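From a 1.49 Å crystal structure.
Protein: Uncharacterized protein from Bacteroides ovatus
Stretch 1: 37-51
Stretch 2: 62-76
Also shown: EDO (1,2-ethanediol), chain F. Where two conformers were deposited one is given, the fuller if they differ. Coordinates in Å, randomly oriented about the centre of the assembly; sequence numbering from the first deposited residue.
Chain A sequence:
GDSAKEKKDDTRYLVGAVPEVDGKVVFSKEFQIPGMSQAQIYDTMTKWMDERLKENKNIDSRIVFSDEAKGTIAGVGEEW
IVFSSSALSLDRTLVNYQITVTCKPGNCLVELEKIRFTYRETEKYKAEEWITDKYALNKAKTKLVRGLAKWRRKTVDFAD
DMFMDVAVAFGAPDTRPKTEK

Stretch 1 37-51: SQAQIYDTMTKWMDE
Stretch 2 (62-76) RIVFSDEAKGTIAGV

Residues 38-51 form a helix that packs against a β-hairpin built from strands 62-67 and 72-76. The helix runs almost along the second strand (7° between N-to-C directions, axes 9.4 Å apart at closest approach) and at 133° to the first, whose axis comes to 8.0 Å. Ser-37 (chi1 p) caps the helix: its OG accepts from Gln-40 N at 3.2 Å, while Ser-37 N donates to Gln-40 OE1 at 2.8 Å. In the hairpin, Arg-62 and Val-76 exchange backbone hydrogen bonds (N to O, 2.9 Å each way), as do Asp-67 and Thr-72 (Asp-67 N to Thr-72 O 2.8 Å, Thr-72 N to Asp-67 O 3.1 Å); the intervening turn has helical phi/psi at 68-70 and positive phi at Gly-71 (59/32). Asp-67 OD1 secures it by accepting from Lys-70 N at 2.9 Å.

The register places Tyr-42 opposite Gly-71 (CA-CA 5.7 Å), Thr-46 near Ile-73 (7.1 Å) and Asp-50 near Ile-63 (6.4 Å). Tyr-42 (chi1 t, chi2 87°) is the largest bump on the helix face, and the turn covers one face of its ring and part of its edge. Glu-68 CA sits over that face, 4.0 Å from the centroid of the Tyr-42 ring, in a CH-pi contact; Ser-66 CB lies at the ring edge, 3.3 Å from Tyr-42 OH. Gly-71 CA rests 3.7 Å from Tyr-42 CD1; the missing CB leaves room for Gln-38 NE2, which would lie 2.9 Å from it. Gln-38 NE2, on an extended side chain (chi1 and chi2 t), reaches the turn and donates a weak hydrogen bond to Ala-69 O at 2.8 Å. A water accepts weakly from Gln-38 NE2 (3.4 Å) and donates to Glu-68 O (2.6 Å).

Farther along, Ile-73 (chi1 m, chi2 t) points toward the helix and fills the hollow between successive turns. Ile-73 CG1 lies 3.6 Å from Tyr-42 CE1, Ile-73 CD1 3.7 Å from Met-45 CB and 3.6 Å from Thr-46 CG2, and Ile-73 CG2 3.8 Å from Met-49 CE. Met-45 begins toward the hairpin, but its end leads away, leaving the CB to make this contact.

Selenomethionine Met-49 (chi1 t, chi2 t, chi3 m) supplies the next bump. Met-49 SE settles over the bare backbone of Gly-75, 3.4 Å from Gly-75 N, where a CB would point toward the helix and clash with the selenium. Met-49 SE is also 4.0 Å from Ile-63 CG1. Ile-63 (chi1 m, chi2 t) closes this end, its CD1 3.6 Å from Thr-46 O and 3.9 Å from Asp-50 CB.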

# COMPACT_ATOMS: atom_id res chain seq x y z
N SER A 37 -8.42 16.34 -16.94
CA SER A 37 -7.40 17.35 -16.71
C SER A 37 -6.74 17.10 -15.37
O SER A 37 -7.26 16.33 -14.56
CB SER A 37 -8.03 18.74 -16.70
OG SER A 37 -8.76 18.88 -15.50
N GLN A 38 -5.61 17.77 -15.13
CA GLN A 38 -4.92 17.63 -13.84
C GLN A 38 -5.89 17.94 -12.67
O GLN A 38 -5.91 17.20 -11.66
CB GLN A 38 -3.69 18.53 -13.79
CG GLN A 38 -2.94 18.41 -12.46
CD GLN A 38 -1.62 19.11 -12.47
OE1 GLN A 38 -0.77 18.91 -13.36
NE2 GLN A 38 -1.39 19.90 -11.43
N ALA A 39 -6.68 19.04 -12.79
CA ALA A 39 -7.62 19.46 -11.74
C ALA A 39 -8.69 18.40 -11.47
O ALA A 39 -8.97 18.12 -10.31
CB ALA A 39 -8.28 20.78 -12.12
N GLN A 40 -9.22 17.74 -12.51
CA GLN A 40 -10.23 16.69 -12.31
C GLN A 40 -9.64 15.47 -11.56
O GLN A 40 -10.30 14.87 -10.70
CB GLN A 40 -10.76 16.23 -13.69
CG GLN A 40 -11.45 17.36 -14.47
CD GLN A 40 -11.94 16.82 -15.80
OE1 GLN A 40 -11.18 16.69 -16.75
NE2 GLN A 40 -13.21 16.47 -15.89
N ILE A 41 -8.41 15.10 -11.90
CA ILE A 41 -7.74 13.95 -11.26
C ILE A 41 -7.44 14.28 -9.80
O ILE A 41 -7.70 13.46 -8.90
CB ILE A 41 -6.46 13.60 -12.05
CG1 ILE A 41 -6.83 13.11 -13.49
CG2 ILE A 41 -5.62 12.51 -11.31
CD1 ILE A 41 -5.63 13.00 -14.43
N TYR A 42 -6.92 15.51 -9.57
CA TYR A 42 -6.59 15.98 -8.23
C TYR A 42 -7.86 15.96 -7.34
O TYR A 42 -7.79 15.51 -6.19
CB TYR A 42 -5.98 17.39 -8.32
CG TYR A 42 -5.75 18.04 -6.98
CD1 TYR A 42 -4.57 17.83 -6.26
CD2 TYR A 42 -6.69 18.92 -6.45
CE1 TYR A 42 -4.36 18.44 -5.02
CE2 TYR A 42 -6.49 19.53 -5.21
CZ TYR A 42 -5.32 19.28 -4.50
OH TYR A 42 -5.14 19.91 -3.29
N ASP A 43 -9.02 16.44 -7.87
CA ASP A 43 -10.25 16.45 -7.08
C ASP A 43 -10.75 15.04 -6.81
O ASP A 43 -11.26 14.78 -5.73
CB ASP A 43 -11.33 17.30 -7.74
CG ASP A 43 -10.98 18.78 -7.82
OD1 ASP A 43 -10.17 19.26 -6.99
OD2 ASP A 43 -11.55 19.47 -8.69
N THR A 44 -10.60 14.12 -7.78
CA THR A 44 -11.03 12.74 -7.57
C THR A 44 -10.18 12.08 -6.49
O THR A 44 -10.70 11.33 -5.65
CB THR A 44 -10.94 11.94 -8.88
OG1 THR A 44 -11.75 12.58 -9.87
CG2 THR A 44 -11.36 10.48 -8.73
N MSE A 45 -8.87 12.35 -6.54
CA MSE A 45 -7.91 11.74 -5.62
C MSE A 45 -8.00 12.33 -4.19
O MSE A 45 -7.82 11.57 -3.22
CB MSE A 45 -6.50 11.83 -6.19
CG MSE A 45 -6.31 10.85 -7.36
SE MSE A 45 -6.34 8.96 -6.70
CE MSE A 45 -8.23 8.48 -7.04
N THR A 46 -8.32 13.64 -4.05
CA THR A 46 -8.46 14.18 -2.69
C THR A 46 -9.69 13.55 -2.04
O THR A 46 -9.60 13.13 -0.87
CB THR A 46 -8.51 15.72 -2.65
OG1 THR A 46 -9.52 16.18 -3.53
CG2 THR A 46 -7.18 16.37 -2.97
N LYS A 47 -10.82 13.43 -2.78
CA LYS A 47 -12.03 12.81 -2.24
C LYS A 47 -11.76 11.34 -1.92
O LYS A 47 -12.13 10.86 -0.85
CB LYS A 47 -13.21 12.95 -3.22
CG LYS A 47 -13.82 14.34 -3.24
N TRP A 48 -11.08 10.63 -2.83
CA TRP A 48 -10.78 9.22 -2.57
C TRP A 48 -9.91 9.06 -1.32
O TRP A 48 -10.23 8.26 -0.43
CB TRP A 48 -10.08 8.55 -3.77
CG TRP A 48 -9.52 7.21 -3.40
CD1 TRP A 48 -10.22 6.05 -3.20
CD2 TRP A 48 -8.16 6.93 -3.01
NE1 TRP A 48 -9.39 5.07 -2.72
CE2 TRP A 48 -8.12 5.58 -2.59
CE3 TRP A 48 -6.97 7.68 -3.00
CZ2 TRP A 48 -6.94 4.97 -2.15
CZ3 TRP A 48 -5.80 7.08 -2.55
CH2 TRP A 48 -5.80 5.75 -2.10
N MSE A 49 -8.80 9.81 -1.25
CA MSE A 49 -7.91 9.62 -0.12
C MSE A 49 -8.58 10.02 1.19
O MSE A 49 -8.38 9.36 2.20
CB MSE A 49 -6.58 10.37 -0.29
CG MSE A 49 -5.55 9.81 0.69
SE MSE A 49 -3.94 10.87 0.81
CE MSE A 49 -3.31 10.59 -1.00
N ASP A 50 -9.38 11.10 1.16
CA ASP A 50 -10.09 11.54 2.36
C ASP A 50 -11.00 10.42 2.87
O ASP A 50 -10.94 10.06 4.05
CB ASP A 50 -10.91 12.80 2.06
CG ASP A 50 -11.56 13.42 3.27
OD1 ASP A 50 -11.01 13.29 4.38
OD2 ASP A 50 -12.60 14.08 3.10
N GLU A 51 -11.83 9.84 1.98
CA GLU A 51 -12.74 8.77 2.38
C GLU A 51 -11.99 7.49 2.76
O GLU A 51 -12.34 6.84 3.75
CB GLU A 51 -13.76 8.48 1.27
CG GLU A 51 -14.75 9.61 1.04
CD GLU A 51 -15.62 10.01 2.23
OE1 GLU A 51 -16.09 9.10 2.96
OE2 GLU A 51 -15.82 11.22 2.43
N ARG A 62 -5.13 10.43 8.07
CA ARG A 62 -5.65 11.69 7.56
C ARG A 62 -4.79 12.22 6.42
O ARG A 62 -3.59 11.85 6.31
CB ARG A 62 -5.66 12.75 8.70
CG ARG A 62 -4.27 12.91 9.36
CD ARG A 62 -4.25 13.94 10.47
NE ARG A 62 -5.08 13.46 11.57
CZ ARG A 62 -5.60 14.24 12.50
NH1 ARG A 62 -5.35 15.54 12.50
NH2 ARG A 62 -6.37 13.73 13.45
N ILE A 63 -5.36 13.11 5.59
CA ILE A 63 -4.57 13.81 4.58
C ILE A 63 -3.74 14.83 5.34
O ILE A 63 -4.29 15.56 6.18
CB ILE A 63 -5.47 14.50 3.54
CG1 ILE A 63 -6.30 13.44 2.79
CG2 ILE A 63 -4.59 15.32 2.55
CD1 ILE A 63 -7.22 14.02 1.71
N VAL A 64 -2.42 14.93 5.03
CA VAL A 64 -1.58 15.91 5.74
C VAL A 64 -0.97 16.97 4.82
O VAL A 64 -0.44 17.99 5.31
CB VAL A 64 -0.45 15.21 6.54
CG1 VAL A 64 -1.02 14.30 7.63
CG2 VAL A 64 0.47 14.39 5.61
N PHE A 65 -1.05 16.76 3.49
CA PHE A 65 -0.46 17.69 2.54
C PHE A 65 -1.26 17.68 1.26
O PHE A 65 -1.61 16.60 0.75
CB PHE A 65 1.01 17.23 2.21
CG PHE A 65 1.73 18.06 1.18
CD1 PHE A 65 1.50 17.89 -0.19
CD2 PHE A 65 2.67 19.01 1.57
CE1 PHE A 65 2.15 18.68 -1.14
CE2 PHE A 65 3.36 19.78 0.61
CZ PHE A 65 3.08 19.63 -0.74
N SER A 66 -1.45 18.87 0.68
CA SER A 66 -2.00 18.94 -0.66
C SER A 66 -1.55 20.25 -1.31
O SER A 66 -1.58 21.32 -0.67
CB SER A 66 -3.52 18.77 -0.67
OG SER A 66 -4.18 19.82 0.01
N ASP A 67 -1.05 20.15 -2.54
CA ASP A 67 -0.66 21.32 -3.32
C ASP A 67 -1.45 21.25 -4.62
O ASP A 67 -1.14 20.42 -5.50
CB ASP A 67 0.85 21.40 -3.55
CG ASP A 67 1.25 22.65 -4.36
OD1 ASP A 67 0.51 23.01 -5.31
OD2 ASP A 67 2.30 23.21 -4.08
N GLU A 68 -2.51 22.05 -4.72
CA GLU A 68 -3.42 22.01 -5.86
C GLU A 68 -2.72 22.31 -7.20
O GLU A 68 -2.94 21.59 -8.17
CB GLU A 68 -4.60 22.99 -5.63
CG GLU A 68 -5.72 22.85 -6.65
CD GLU A 68 -7.01 23.60 -6.32
OE1 GLU A 68 -7.13 24.13 -5.20
OE2 GLU A 68 -7.90 23.62 -7.20
N ALA A 69 -1.85 23.34 -7.24
CA ALA A 69 -1.18 23.68 -8.51
C ALA A 69 -0.26 22.54 -8.99
O ALA A 69 -0.29 22.19 -10.18
CB ALA A 69 -0.39 24.98 -8.37
N LYS A 70 0.48 21.92 -8.05
CA LYS A 70 1.40 20.82 -8.37
C LYS A 70 0.73 19.46 -8.43
O LYS A 70 1.40 18.49 -8.78
CB LYS A 70 2.54 20.75 -7.36
CG LYS A 70 3.50 21.90 -7.46
CD LYS A 70 4.63 21.66 -6.51
CE LYS A 70 5.57 22.84 -6.49
NZ LYS A 70 6.63 22.64 -5.47
N GLY A 71 -0.55 19.41 -8.10
CA GLY A 71 -1.37 18.20 -8.11
C GLY A 71 -0.82 17.11 -7.21
O GLY A 71 -1.00 15.93 -7.51
N THR A 72 -0.18 17.49 -6.07
CA THR A 72 0.38 16.50 -5.13
C THR A 72 -0.47 16.42 -3.87
O THR A 72 -0.96 17.45 -3.36
CB THR A 72 1.86 16.77 -4.78
OG1 THR A 72 2.06 18.14 -4.44
CG2 THR A 72 2.81 16.34 -5.89
N ILE A 73 -0.66 15.20 -3.37
CA ILE A 73 -1.44 14.95 -2.16
C ILE A 73 -0.72 13.91 -1.35
O ILE A 73 -0.26 12.91 -1.92
CB ILE A 73 -2.86 14.41 -2.52
CG1 ILE A 73 -3.53 15.23 -3.64
CG2 ILE A 73 -3.77 14.31 -1.27
CD1 ILE A 73 -4.57 14.38 -4.40
N ALA A 74 -0.64 14.10 -0.04
CA ALA A 74 -0.07 13.04 0.79
C ALA A 74 -0.90 12.86 2.04
O ALA A 74 -1.37 13.84 2.63
CB ALA A 74 1.37 13.32 1.16
N GLY A 75 -1.04 11.61 2.44
CA GLY A 75 -1.75 11.30 3.67
C GLY A 75 -1.01 10.25 4.45
O GLY A 75 -0.12 9.57 3.91
N VAL A 76 -1.34 10.13 5.72
CA VAL A 76 -0.76 9.09 6.56
C VAL A 76 -1.89 8.18 7.02
O VAL A 76 -3.02 8.63 7.18
CB VAL A 76 0.08 9.63 7.73
CG1 VAL A 76 1.27 10.43 7.18
CG2 VAL A 76 -0.77 10.47 8.71
C1 EDO F . -13.07 14.51 -19.04
O1 EDO F . -14.17 14.81 -18.21
C2 EDO F . -13.47 13.60 -20.24
O2 EDO F . -14.48 14.22 -21.01
O HOH W 1 -4.37 20.09 -9.73
O HOH W 2 -8.35 21.40 -8.67
O HOH W 3 -8.07 14.00 6.02